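Local coordinates for protein esterase (Xanthomonas oryzae pv. oryzae, PDB 3H2G) that hydrolyses ester bonds as a rice cell wall-degrading esterase with a substrate-recognition module that probably binds glycosides, and serves as a virulence factor of the bacterium, at residues R45-T50 and G65-P70; G77-L82 and G117-G122; V110-S115 and C384-R389; S167-L172 and E196-A201. One frame throughout, in Å; residues are numbered along the deposited sequence.

Contact 1 of 4, residues R45-T50 and G65-P70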
loop_
_atom_site.group_PDB
_atom_site.type_symbol
_atom_site.label_atom_id
_atom_site.label_comp_id
_atom_site.label_asym_id
_atom_site.label_seq_id
_atom_site.Cartn_x
_atom_site.Cartn_y
_atom_site.Cartn_z
ATOM N N ARG A 45 0.489 -2.630 21.831
ATOM C CA ARG A 45 -0.857 -3.182 21.930
ATOM C C ARG A 45 -1.459 -3.235 20.533
ATOM O O ARG A 45 -1.339 -2.279 19.763
ATOM C CB ARG A 45 -1.729 -2.306 22.831
ATOM C CG ARG A 45 -3.081 -2.920 23.167
ATOM C CD ARG A 45 -3.902 -1.991 24.047
ATOM N NE ARG A 45 -5.054 -2.672 24.627
ATOM C CZ ARG A 45 -6.048 -2.054 25.256
ATOM N NH1 ARG A 45 -6.035 -0.733 25.383
ATOM N NH2 ARG A 45 -7.056 -2.757 25.759
ATOM N N VAL A 46 -2.096 -4.356 20.206
ATOM C CA VAL A 46 -2.719 -4.531 18.903
ATOM C C VAL A 46 -4.234 -4.424 19.011
ATOM O O VAL A 46 -4.866 -5.142 19.787
ATOM C CB VAL A 46 -2.371 -5.904 18.291
ATOM C CG1 VAL A 46 -2.998 -6.034 16.905
ATOM C CG2 VAL A 46 -0.864 -6.067 18.214
ATOM N N ALA A 47 -4.810 -3.519 18.231
ATOM C CA ALA A 47 -6.251 -3.322 18.226
ATOM C C ALA A 47 -6.777 -3.375 16.799
ATOM O O ALA A 47 -6.031 -3.171 15.840
ATOM C CB ALA A 47 -6.604 -1.979 18.864
ATOM N N GLU A 48 -8.063 -3.675 16.669
ATOM C CA GLU A 48 -8.712 -3.737 15.371
ATOM C C GLU A 48 -9.964 -2.885 15.484
ATOM O O GLU A 48 -10.428 -2.596 16.590
ATOM C CB GLU A 48 -9.082 -5.182 15.020
ATOM C CG GLU A 48 -10.077 -5.821 15.977
ATOM C CD GLU A 48 -10.285 -7.296 15.702
ATOM O OE1 GLU A 48 -11.100 -7.920 16.414
ATOM O OE2 GLU A 48 -9.636 -7.834 14.780
ATOM N N PHE A 49 -10.510 -2.473 14.349
ATOM C CA PHE A 49 -11.705 -1.649 14.377
ATOM C C PHE A 49 -12.378 -1.583 13.012
ATOM O O PHE A 49 -11.771 -1.911 11.991
ATOM C CB PHE A 49 -11.345 -0.237 14.873
ATOM C CG PHE A 49 -10.399 0.514 13.968
ATOM C CD1 PHE A 49 -10.887 1.331 12.951
ATOM C CD2 PHE A 49 -9.019 0.389 14.122
ATOM C CE1 PHE A 49 -10.010 2.016 12.097
ATOM C CE2 PHE A 49 -8.132 1.068 13.272
ATOM C CZ PHE A 49 -8.630 1.881 12.261
ATOM N N THR A 50 -13.649 -1.192 13.006
ATOM C CA THR A 50 -14.394 -1.043 11.760
ATOM C C THR A 50 -14.926 0.379 11.775
ATOM O O THR A 50 -15.161 0.951 12.842
ATOM C CB THR A 50 -15.562 -2.045 11.650
ATOM O OG1 THR A 50 -16.489 -1.835 12.721
ATOM C CG2 THR A 50 -15.033 -3.473 11.706
ATOM N N GLY A 65 -9.702 -1.913 10.038
ATOM C CA GLY A 65 -8.346 -1.411 10.126
ATOM C C GLY A 65 -7.593 -1.965 11.311
ATOM O O GLY A 65 -8.169 -2.644 12.158
ATOM N N VAL A 66 -6.296 -1.679 11.356
ATOM C CA VAL A 66 -5.447 -2.130 12.445
ATOM C C VAL A 66 -4.898 -0.894 13.149
ATOM O O VAL A 66 -4.647 0.132 12.519
ATOM C CB VAL A 66 -4.271 -3.010 11.923
ATOM C CG1 VAL A 66 -3.440 -2.238 10.901
ATOM C CG2 VAL A 66 -3.399 -3.456 13.085
ATOM N N LEU A 67 -4.741 -0.993 14.463
ATOM C CA LEU A 67 -4.218 0.111 15.259
ATOM C C LEU A 67 -3.188 -0.445 16.229
ATOM O O LEU A 67 -3.502 -1.322 17.032
ATOM C CB LEU A 67 -5.351 0.793 16.038
ATOM C CG LEU A 67 -4.960 1.784 17.147
ATOM C CD1 LEU A 67 -4.192 2.955 16.552
ATOM C CD2 LEU A 67 -6.222 2.278 17.854
ATOM N N LEU A 68 -1.961 0.055 16.138
ATOM C CA LEU A 68 -0.882 -0.379 17.024
ATOM C C LEU A 68 -0.590 0.776 17.972
ATOM O O LEU A 68 -0.294 1.890 17.533
ATOM C CB LEU A 68 0.366 -0.738 16.208
ATOM C CG LEU A 68 0.151 -1.806 15.129
ATOM C CD1 LEU A 68 1.462 -2.075 14.394
ATOM C CD2 LEU A 68 -0.371 -3.087 15.769
ATOM N N ILE A 69 -0.687 0.511 19.271
ATOM C CA ILE A 69 -0.465 1.543 20.279
ATOM C C ILE A 69 0.749 1.251 21.148
ATOM O O ILE A 69 0.836 0.190 21.771
ATOM C CB ILE A 69 -1.698 1.674 21.205
ATOM C CG1 ILE A 69 -2.961 1.876 20.364
ATOM C CG2 ILE A 69 -1.507 2.837 22.173
ATOM C CD1 ILE A 69 -4.241 1.940 21.185
ATOM N N PRO A 70 1.707 2.192 21.204
ATOM C CA PRO A 70 2.910 2.007 22.019
ATOM C C PRO A 70 2.633 2.404 23.466
ATOM O O PRO A 70 1.688 3.143 23.746
ATOM C CB PRO A 70 3.914 2.940 21.356
ATOM C CG PRO A 70 3.047 4.100 20.973
ATOM C CD PRO A 70 1.812 3.421 20.393
#
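Phe49 and Gly65 lie at one end, and Arg45 and Ile69 at the other, of a six-bond ladder in the antiparallel beta hairpin formed by strands 43-54 and 60-71. Arg45, Ala47 and Phe49 face Ile69, Leu67 and Gly65 in hydrogen-bonded pairs, while Val46 with Leu68 and Glu48 with Val66 form the non-hydrogen-bonded pairs. The bond from Arg45 N to Ile69 O, 2.8 Å, is almost straight at 174°; at the Gly65 end the one from Gly65 N to Phe49 O is bent to 137°. CG of Phe49 sits between the backbone N and the carbonyl carbon (chi1 64°), and the ring beyond it lies against Gly65, which has no side chain and whose CA makes a CH-pi contact over one ring face, offset toward the rim, 4.1 Å from the centroid. Val66 O lies at the ring's edge, near its plane, 3.7 Å from CE2 of Phe49. Leu67 CB approaches the same CE2 obliquely at 3.9 Å. On the other face of the sheet, Val46 and Leu68 point the same way side by side, CG2 of Val46 touching CD2 of Leu68 at 3.9 Å. Helix 141-162 packs on Phe49, Leu67 and Ile69, strand 7-16 continues the sheet beyond 45-50, and on the opposite face Glu48 forms a salt bridge with Lys98.

Contact 2 of 4, residues G77-L82 and G117-G122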
loop_
_atom_site.group_PDB
_atom_site.type_symbol
_atom_site.label_atom_id
_atom_site.label_comp_id
_atom_site.label_asym_id
_atom_site.label_seq_id
_atom_site.Cartn_x
_atom_site.Cartn_y
_atom_site.Cartn_z
ATOM N N GLY A 77 4.295 9.185 26.196
ATOM C CA GLY A 77 3.930 9.958 25.022
ATOM C C GLY A 77 4.492 11.368 25.086
ATOM O O GLY A 77 5.356 11.646 25.921
ATOM N N PRO A 78 4.030 12.286 24.217
ATOM C CA PRO A 78 3.013 12.078 23.178
ATOM C C PRO A 78 3.616 11.313 22.004
ATOM O O PRO A 78 4.830 11.326 21.814
ATOM C CB PRO A 78 2.620 13.501 22.772
ATOM C CG PRO A 78 3.097 14.361 23.909
ATOM C CD PRO A 78 4.381 13.712 24.310
ATOM N N TYR A 79 2.764 10.673 21.208
ATOM C CA TYR A 79 3.231 9.890 20.068
ATOM C C TYR A 79 2.739 10.430 18.737
ATOM O O TYR A 79 1.639 10.968 18.642
ATOM C CB TYR A 79 2.731 8.446 20.164
ATOM C CG TYR A 79 2.898 7.800 21.513
ATOM C CD1 TYR A 79 4.162 7.502 22.013
ATOM C CD2 TYR A 79 1.785 7.479 22.287
ATOM C CE1 TYR A 79 4.317 6.894 23.260
ATOM C CE2 TYR A 79 1.926 6.872 23.532
ATOM C CZ TYR A 79 3.194 6.584 24.012
ATOM O OH TYR A 79 3.332 5.993 25.246
ATOM N N PRO A 80 3.554 10.287 17.684
ATOM C CA PRO A 80 3.137 10.764 16.365
ATOM C C PRO A 80 2.170 9.703 15.825
ATOM O O PRO A 80 2.207 8.551 16.264
ATOM C CB PRO A 80 4.448 10.800 15.584
ATOM C CG PRO A 80 5.208 9.641 16.171
ATOM C CD PRO A 80 4.950 9.809 17.658
ATOM N N LEU A 81 1.302 10.091 14.897
ATOM C CA LEU A 81 0.343 9.160 14.309
ATOM C C LEU A 81 0.775 8.844 12.884
ATOM O O LEU A 81 0.805 9.729 12.031
ATOM C CB LEU A 81 -1.060 9.775 14.295
ATOM C CG LEU A 81 -2.163 8.919 13.660
ATOM C CD1 LEU A 81 -2.337 7.640 14.453
ATOM C CD2 LEU A 81 -3.472 9.701 13.625
ATOM N N LEU A 82 1.107 7.581 12.631
ATOM C CA LEU A 82 1.550 7.153 11.308
ATOM C C LEU A 82 0.495 6.327 10.576
ATOM O O LEU A 82 0.114 5.251 11.035
ATOM C CB LEU A 82 2.837 6.327 11.430
ATOM C CG LEU A 82 3.395 5.718 10.139
ATOM C CD1 LEU A 82 3.826 6.824 9.194
ATOM C CD2 LEU A 82 4.578 4.813 10.472
ATOM N N GLY A 117 7.620 3.978 19.528
ATOM C CA GLY A 117 6.766 5.097 19.894
ATOM C C GLY A 117 5.829 5.640 18.835
ATOM O O GLY A 117 5.185 6.665 19.047
ATOM N N TYR A 118 5.752 4.973 17.690
ATOM C CA TYR A 118 4.862 5.420 16.628
ATOM C C TYR A 118 3.499 4.745 16.727
ATOM O O TYR A 118 3.413 3.523 16.812
ATOM C CB TYR A 118 5.449 5.105 15.247
ATOM C CG TYR A 118 6.654 5.929 14.862
ATOM C CD1 TYR A 118 7.931 5.589 15.309
ATOM C CD2 TYR A 118 6.516 7.053 14.047
ATOM C CE1 TYR A 118 9.042 6.348 14.952
ATOM C CE2 TYR A 118 7.621 7.823 13.687
ATOM C CZ TYR A 118 8.878 7.464 14.141
ATOM O OH TYR A 118 9.970 8.220 13.793
ATOM N N VAL A 119 2.432 5.538 16.736
ATOM C CA VAL A 119 1.094 4.963 16.748
ATOM C C VAL A 119 0.877 4.644 15.273
ATOM O O VAL A 119 1.055 5.511 14.415
ATOM C CB VAL A 119 0.032 5.976 17.231
ATOM C CG1 VAL A 119 -1.368 5.394 17.055
ATOM C CG2 VAL A 119 0.265 6.308 18.696
ATOM N N VAL A 120 0.523 3.401 14.969
ATOM C CA VAL A 120 0.335 3.002 13.582
ATOM C C VAL A 120 -1.106 2.631 13.272
ATOM O O VAL A 120 -1.707 1.815 13.965
ATOM C CB VAL A 120 1.245 1.801 13.225
ATOM C CG1 VAL A 120 1.107 1.464 11.742
ATOM C CG2 VAL A 120 2.693 2.123 13.557
ATOM N N VAL A 121 -1.651 3.244 12.226
ATOM C CA VAL A 121 -3.020 2.975 11.808
ATOM C C VAL A 121 -3.039 2.598 10.335
ATOM O O VAL A 121 -2.478 3.306 9.501
ATOM C CB VAL A 121 -3.927 4.209 11.981
ATOM C CG1 VAL A 121 -5.359 3.847 11.591
ATOM C CG2 VAL A 121 -3.872 4.704 13.414
ATOM N N GLY A 122 -3.688 1.483 10.019
ATOM C CA GLY A 122 -3.767 1.055 8.636
ATOM C C GLY A 122 -5.156 0.554 8.292
ATOM O O GLY A 122 -5.787 -0.136 9.089
#
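Leu81 pairs with Val119 and Leu82 with Val120 in parallel register, the strand axes 4.8 Å apart and 17° from parallel. The pair belongs to the central mixed sheet, consistent with an alpha/beta-hydrolase core, and helices 96-102 and 108-114 lie between its strands in the chain. Three backbone bonds zip the strands together: Val119 N to Pro80 O, Leu82 N to Val119 O, the shortest at 2.7 Å, and Val121 N to Leu82 O. Leu81 CD1 touches Val119 CG1 at 3.6 Å and Val121 CG2 at 3.5 Å, the latter tighter than usual van der Waals contact. CG of Leu81 is anti to the backbone N (chi1 178°), and the chi2 of 63° sets CD1 against both methyls. Tyr79 meets Val119 at about a right angle, its CB 3.6 Å from Val119 CG2. The same CB is 3.2 Å from Gly117 O, a buried carbonyl oxygen without a hydrogen-bond partner in the model. Gly117, at positive phi, is the C-prime residue of the Schellman motif that ends helix 108-114. Next to it, Pro80 CG rests 3.6 Å from Tyr118 CD2; the phenol oxygens go elsewhere, Tyr79 OH to Cys75 O and Tyr118 OH to Asp394. Helix 141-162 covers Leu81, Val119 and Val121, while the sheet continues through strands 60-71 beside 117-122 and 169-175 beside 77-82.

Contact 3 of 4, residues V110-S115 and C384-R389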
loop_
_atom_site.group_PDB
_atom_site.type_symbol
_atom_site.label_atom_id
_atom_site.label_comp_id
_atom_site.label_asym_id
_atom_site.label_seq_id
_atom_site.Cartn_x
_atom_site.Cartn_y
_atom_site.Cartn_z
ATOM N N VAL A 110 5.240 -3.603 13.927
ATOM C CA VAL A 110 5.342 -3.745 15.376
ATOM C C VAL A 110 6.780 -3.564 15.859
ATOM O O VAL A 110 7.056 -2.741 16.730
ATOM C CB VAL A 110 4.863 -5.143 15.843
ATOM C CG1 VAL A 110 5.203 -5.347 17.319
ATOM C CG2 VAL A 110 3.365 -5.284 15.624
ATOM N N THR A 111 7.691 -4.335 15.278
ATOM C CA THR A 111 9.093 -4.323 15.683
ATOM C C THR A 111 9.933 -3.098 15.360
ATOM O O THR A 111 10.869 -2.787 16.094
ATOM C CB THR A 111 9.832 -5.561 15.121
ATOM O OG1 THR A 111 9.924 -5.468 13.692
ATOM C CG2 THR A 111 9.083 -6.830 15.482
ATOM N N ARG A 112 9.612 -2.395 14.278
ATOM C CA ARG A 112 10.407 -1.233 13.894
ATOM C C ARG A 112 9.774 0.128 14.151
ATOM O O ARG A 112 10.481 1.111 14.349
ATOM C CB ARG A 112 10.755 -1.314 12.407
ATOM C CG ARG A 112 11.440 -2.594 11.986
ATOM C CD ARG A 112 12.823 -2.717 12.595
ATOM N NE ARG A 112 13.511 -3.896 12.080
ATOM C CZ ARG A 112 14.800 -4.156 12.268
ATOM N NH1 ARG A 112 15.554 -3.316 12.968
ATOM N NH2 ARG A 112 15.336 -5.249 11.743
ATOM N N LEU A 113 8.448 0.188 14.139
ATOM C CA LEU A 113 7.758 1.460 14.317
ATOM C C LEU A 113 7.010 1.631 15.639
ATOM O O LEU A 113 7.336 2.522 16.427
ATOM C CB LEU A 113 6.809 1.678 13.135
ATOM C CG LEU A 113 7.522 1.799 11.777
ATOM C CD1 LEU A 113 6.503 1.804 10.653
ATOM C CD2 LEU A 113 8.363 3.075 11.747
ATOM N N ALA A 114 6.010 0.790 15.885
ATOM C CA ALA A 114 5.241 0.893 17.123
ATOM C C ALA A 114 6.136 0.716 18.348
ATOM O O ALA A 114 5.924 1.354 19.381
ATOM C CB ALA A 114 4.124 -0.151 17.140
ATOM N N SER A 115 7.136 -0.151 18.225
ATOM C CA SER A 115 8.051 -0.423 19.331
ATOM C C SER A 115 8.938 0.773 19.637
ATOM O O SER A 115 9.620 0.800 20.664
ATOM C CB SER A 115 8.936 -1.620 19.000
ATOM O OG SER A 115 9.861 -1.285 17.979
ATOM N N CYS A 384 13.413 -0.669 3.910
ATOM C CA CYS A 384 12.990 0.714 3.736
ATOM C C CYS A 384 12.300 1.279 4.970
ATOM O O CYS A 384 12.458 2.457 5.282
ATOM C CB CYS A 384 12.064 0.836 2.530
ATOM S SG CYS A 384 12.932 1.056 0.946
ATOM N N ILE A 385 11.522 0.455 5.667
ATOM C CA ILE A 385 10.862 0.939 6.876
ATOM C C ILE A 385 11.951 1.448 7.820
ATOM O O ILE A 385 11.833 2.530 8.397
ATOM C CB ILE A 385 10.052 -0.182 7.577
ATOM C CG1 ILE A 385 8.732 -0.408 6.834
ATOM C CG2 ILE A 385 9.781 0.190 9.032
ATOM C CD1 ILE A 385 7.918 -1.577 7.358
ATOM N N VAL A 386 13.017 0.666 7.960
ATOM C CA VAL A 386 14.120 1.048 8.834
ATOM C C VAL A 386 14.802 2.323 8.346
ATOM O O VAL A 386 15.023 3.249 9.122
ATOM C CB VAL A 386 15.163 -0.089 8.937
ATOM C CG1 VAL A 386 16.407 0.395 9.676
ATOM C CG2 VAL A 386 14.553 -1.277 9.664
ATOM N N VAL A 387 15.114 2.374 7.054
ATOM C CA VAL A 387 15.782 3.539 6.474
ATOM C C VAL A 387 14.985 4.839 6.553
ATOM O O VAL A 387 15.526 5.872 6.953
ATOM C CB VAL A 387 16.165 3.275 4.997
ATOM C CG1 VAL A 387 16.615 4.568 4.322
ATOM C CG2 VAL A 387 17.281 2.239 4.940
ATOM N N VAL A 388 13.710 4.803 6.172
ATOM C CA VAL A 388 12.901 6.018 6.210
ATOM C C VAL A 388 12.647 6.486 7.643
ATOM O O VAL A 388 12.574 7.685 7.905
ATOM C CB VAL A 388 11.556 5.829 5.468
ATOM C CG1 VAL A 388 11.825 5.468 4.006
ATOM C CG2 VAL A 388 10.719 4.760 6.140
ATOM N N ARG A 389 12.515 5.543 8.570
ATOM C CA ARG A 389 12.311 5.898 9.970
ATOM C C ARG A 389 13.543 6.661 10.453
ATOM O O ARG A 389 13.435 7.742 11.032
ATOM C CB ARG A 389 12.140 4.639 10.824
ATOM C CG ARG A 389 12.006 4.905 12.322
ATOM C CD ARG A 389 12.265 3.637 13.127
ATOM N NE ARG A 389 13.657 3.204 13.005
ATOM C CZ ARG A 389 14.124 2.029 13.419
ATOM N NH1 ARG A 389 13.314 1.146 13.992
ATOM N NH2 ARG A 389 15.407 1.739 13.261
#
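Arg389 reaches across to Arg112 with the one hydrogen bond between the two helical segments: NH1 donates to the backbone O of Arg112 at 2.9 Å and 160°. The acceptor lies in the guanidinium plane, and the N-H meets a lone pair in the carbonyl plane. A bend at chi3 of Arg389 (66°) swings NE out of the extended line of the chain. The two arginine side chains cross at about a right angle, their guanidinium planes 60° apart, with Arg112 NH1 and Arg389 NH2 5.1 Å from each other. Acidic partners outside the segments probably offset these like charges: Glu38 forms salt bridges with both arginines, and Glu382 takes Arg112 NE.

The contact joins helix 108-114 to the C-terminal helix 376-396, whose segment 384-389 is also tied by the Cys384-Cys331 disulfide to strand 328-332. Both helices pack on one face of the central sheet, consistent with an alpha/beta-hydrolase fold. The short axes run 10.0 Å apart, and side chains of both segments make the contact.

Apolar contacts flank the charged groups. Val386 CG2 sits over one face of the Arg112 guanidinium, offset toward its rim, 3.7 Å from NE. Ile385 CG2 is shared between Arg112 CB, at 3.8 Å, and Leu113 CG, at 3.9 Å. Leu113 and Arg389 slide past one another in opposite directions, bringing Leu113 CD2 to 4.1 Å from Arg389 CG. On the sheet side, Leu113 touches Leu82, and Ile385 rests on Trp84 and Ile205.

Contact 4 of 4, residues S167-L172 and E196-A201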
loop_
_atom_site.group_PDB
_atom_site.type_symbol
_atom_site.label_atom_id
_atom_site.label_comp_id
_atom_site.label_asym_id
_atom_site.label_seq_id
_atom_site.Cartn_x
_atom_site.Cartn_y
_atom_site.Cartn_z
ATOM N N SER A 167 0.847 13.624 19.814
ATOM C CA SER A 167 1.554 14.895 19.677
ATOM C C SER A 167 0.840 15.853 18.735
ATOM O O SER A 167 1.015 17.070 18.823
ATOM C CB SER A 167 2.974 14.656 19.164
ATOM O OG SER A 167 2.952 14.170 17.831
ATOM N N GLY A 168 0.034 15.298 17.835
ATOM C CA GLY A 168 -0.674 16.117 16.871
ATOM C C GLY A 168 -0.007 15.989 15.514
ATOM O O GLY A 168 -0.601 16.300 14.481
ATOM N N LYS A 169 1.237 15.522 15.514
ATOM C CA LYS A 169 1.971 15.348 14.269
ATOM C C LYS A 169 1.507 14.077 13.569
ATOM O O LYS A 169 1.281 13.048 14.210
ATOM C CB LYS A 169 3.476 15.280 14.540
ATOM C CG LYS A 169 4.041 16.556 15.155
ATOM C CD LYS A 169 5.552 16.499 15.265
ATOM C CE LYS A 169 6.100 17.693 16.043
ATOM N NZ LYS A 169 5.780 18.994 15.406
ATOM N N VAL A 170 1.361 14.161 12.251
ATOM C CA VAL A 170 0.913 13.029 11.454
ATOM C C VAL A 170 1.946 12.680 10.389
ATOM O O VAL A 170 2.602 13.556 9.830
ATOM C CB VAL A 170 -0.434 13.346 10.767
ATOM C CG1 VAL A 170 -0.897 12.160 9.927
ATOM C CG2 VAL A 170 -1.471 13.700 11.819
ATOM N N MET A 171 2.085 11.390 10.118
ATOM C CA MET A 171 3.028 10.918 9.118
ATOM C C MET A 171 2.362 9.836 8.287
ATOM O O MET A 171 1.334 9.283 8.681
ATOM C CB MET A 171 4.276 10.354 9.793
ATOM C CG MET A 171 5.037 11.373 10.619
ATOM S SD MET A 171 6.504 10.632 11.337
ATOM C CE MET A 171 6.847 11.779 12.685
ATOM N N LEU A 172 2.952 9.542 7.136
ATOM C CA LEU A 172 2.417 8.527 6.245
ATOM C C LEU A 172 3.520 7.664 5.661
ATOM O O LEU A 172 4.634 8.130 5.431
ATOM C CB LEU A 172 1.665 9.184 5.081
ATOM C CG LEU A 172 0.394 9.975 5.382
ATOM C CD1 LEU A 172 -0.032 10.754 4.142
ATOM C CD2 LEU A 172 -0.704 9.016 5.829
ATOM N N GLU A 196 -6.953 19.346 9.589
ATOM C CA GLU A 196 -7.284 18.152 10.361
ATOM C C GLU A 196 -6.081 17.250 10.638
ATOM O O GLU A 196 -5.973 16.665 11.720
ATOM C CB GLU A 196 -8.364 17.347 9.632
ATOM C CG GLU A 196 -8.808 16.082 10.361
ATOM C CD GLU A 196 -9.946 15.383 9.649
ATOM O OE1 GLU A 196 -10.399 14.321 10.130
ATOM O OE2 GLU A 196 -10.389 15.899 8.601
ATOM N N PHE A 197 -5.191 17.137 9.657
ATOM C CA PHE A 197 -4.000 16.297 9.783
ATOM C C PHE A 197 -2.726 17.107 9.578
ATOM O O PHE A 197 -2.435 17.535 8.459
ATOM C CB PHE A 197 -4.040 15.175 8.742
ATOM C CG PHE A 197 -5.227 14.271 8.871
ATOM C CD1 PHE A 197 -5.279 13.308 9.872
ATOM C CD2 PHE A 197 -6.299 14.383 7.992
ATOM C CE1 PHE A 197 -6.384 12.462 9.996
ATOM C CE2 PHE A 197 -7.409 13.544 8.108
ATOM C CZ PHE A 197 -7.448 12.583 9.114
ATOM N N HIS A 198 -1.970 17.313 10.653
ATOM C CA HIS A 198 -0.718 18.058 10.575
ATOM C C HIS A 198 0.347 17.100 10.059
ATOM O O HIS A 198 1.066 16.469 10.831
ATOM C CB HIS A 198 -0.330 18.601 11.959
ATOM C CG HIS A 198 0.995 19.299 11.990
ATOM N ND1 HIS A 198 1.515 19.959 10.895
ATOM C CD2 HIS A 198 1.887 19.479 12.994
ATOM C CE1 HIS A 198 2.667 20.516 11.225
ATOM N NE2 HIS A 198 2.916 20.240 12.493
ATOM N N LEU A 199 0.430 17.003 8.737
ATOM C CA LEU A 199 1.366 16.111 8.066
ATOM C C LEU A 199 2.789 16.667 8.087
ATOM O O LEU A 199 3.055 17.735 7.533
ATOM C CB LEU A 199 0.889 15.898 6.627
ATOM C CG LEU A 199 1.483 14.774 5.781
ATOM C CD1 LEU A 199 1.308 13.429 6.483
ATOM C CD2 LEU A 199 0.779 14.763 4.430
ATOM N N VAL A 200 3.705 15.939 8.721
ATOM C CA VAL A 200 5.091 16.386 8.819
ATOM C C VAL A 200 6.096 15.493 8.098
ATOM O O VAL A 200 7.265 15.852 7.970
ATOM C CB VAL A 200 5.530 16.516 10.294
ATOM C CG1 VAL A 200 4.677 17.560 10.998
ATOM C CG2 VAL A 200 5.418 15.171 10.996
ATOM N N ALA A 201 5.644 14.338 7.619
ATOM C CA ALA A 201 6.531 13.418 6.920
ATOM C C ALA A 201 5.758 12.356 6.151
ATOM O O ALA A 201 4.734 11.857 6.615
ATOM C CB ALA A 201 7.474 12.741 7.915
HETATM O O HOH W 1 -2.939 16.697 13.213
HETATM O O HOH W 2 6.015 20.820 13.166
#
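Met171 runs out beside Val200 and Ala201 of the neighbouring strand. Its CB starts 3.5 Å from Ala201 O. CG, anti to the carbonyl carbon (chi1 -62°), meets Val200 CG2 at 3.8 Å and Ala201 CB at 3.9 Å. Beyond it the chain is extended: SD passes the same Ala201 methyl, and CE at the tip returns to Val200 CG2 at 4.0 Å. The side chain thus runs past Val200 CG2 and Ala201 CB, on the side of the sheet that helix 376-396 covers through Leu393 and Leu392.

The backbones beneath belong to a beta-alpha-beta unit in which helix 177-192 connects two parallel strands of the sheet. The chain passes from strand 169-175 to this helix through a GxSxG pattern (Gly174, Ser176, Gly178) consistent with the nucleophile elbow of alpha/beta hydrolases. Val170 N donates to His198 O, Val200 N to Val170 O, and Leu172 N to Ala201 O. The short strand axes are splayed by 55°.

Leu172 and Leu199 cross at about a right angle, CG of Leu172 lying 3.7 Å from Leu199 CD1. Val170 CG2 comes to the edge of the Phe197 ring, near its plane, and helix 141-162 covers both residues. At the exposed end, a water donates to Gly168 O and accepts from His198 N at 2.8 Å, bridging the two backbones. A second water lies between Lys169 NZ, which donates to it weakly, and His198 NE2. Where the chain turns a corner at Gly168, Ser167 OG accepts from Lys169 N in an ST turn.

Contacts 1, 2 and 4 all lie in one mixed sheet: contact 1 is its antiparallel hairpin, while contacts 2 and 4 pair parallel strands. The sheet is continuous through them, with Leu68 N bonded to Val120 O and Met171 N to Leu81 O. Contact 3 instead packs two helices against a face of this sheet, Tyr118 N of contact 2 probably bonding to Leu113 O and Ala114 meeting Leu68 of contact 1. All four are largely buried, but contact 4 has an exposed, water-bridged end. Backbone ladders and apolar packing carry the sheet contacts; contact 3 combines an arginine-to-carbonyl hydrogen bond with apolar packing and external salt bridges. Helix 141-162 covers parts of contacts 1, 2 and 4.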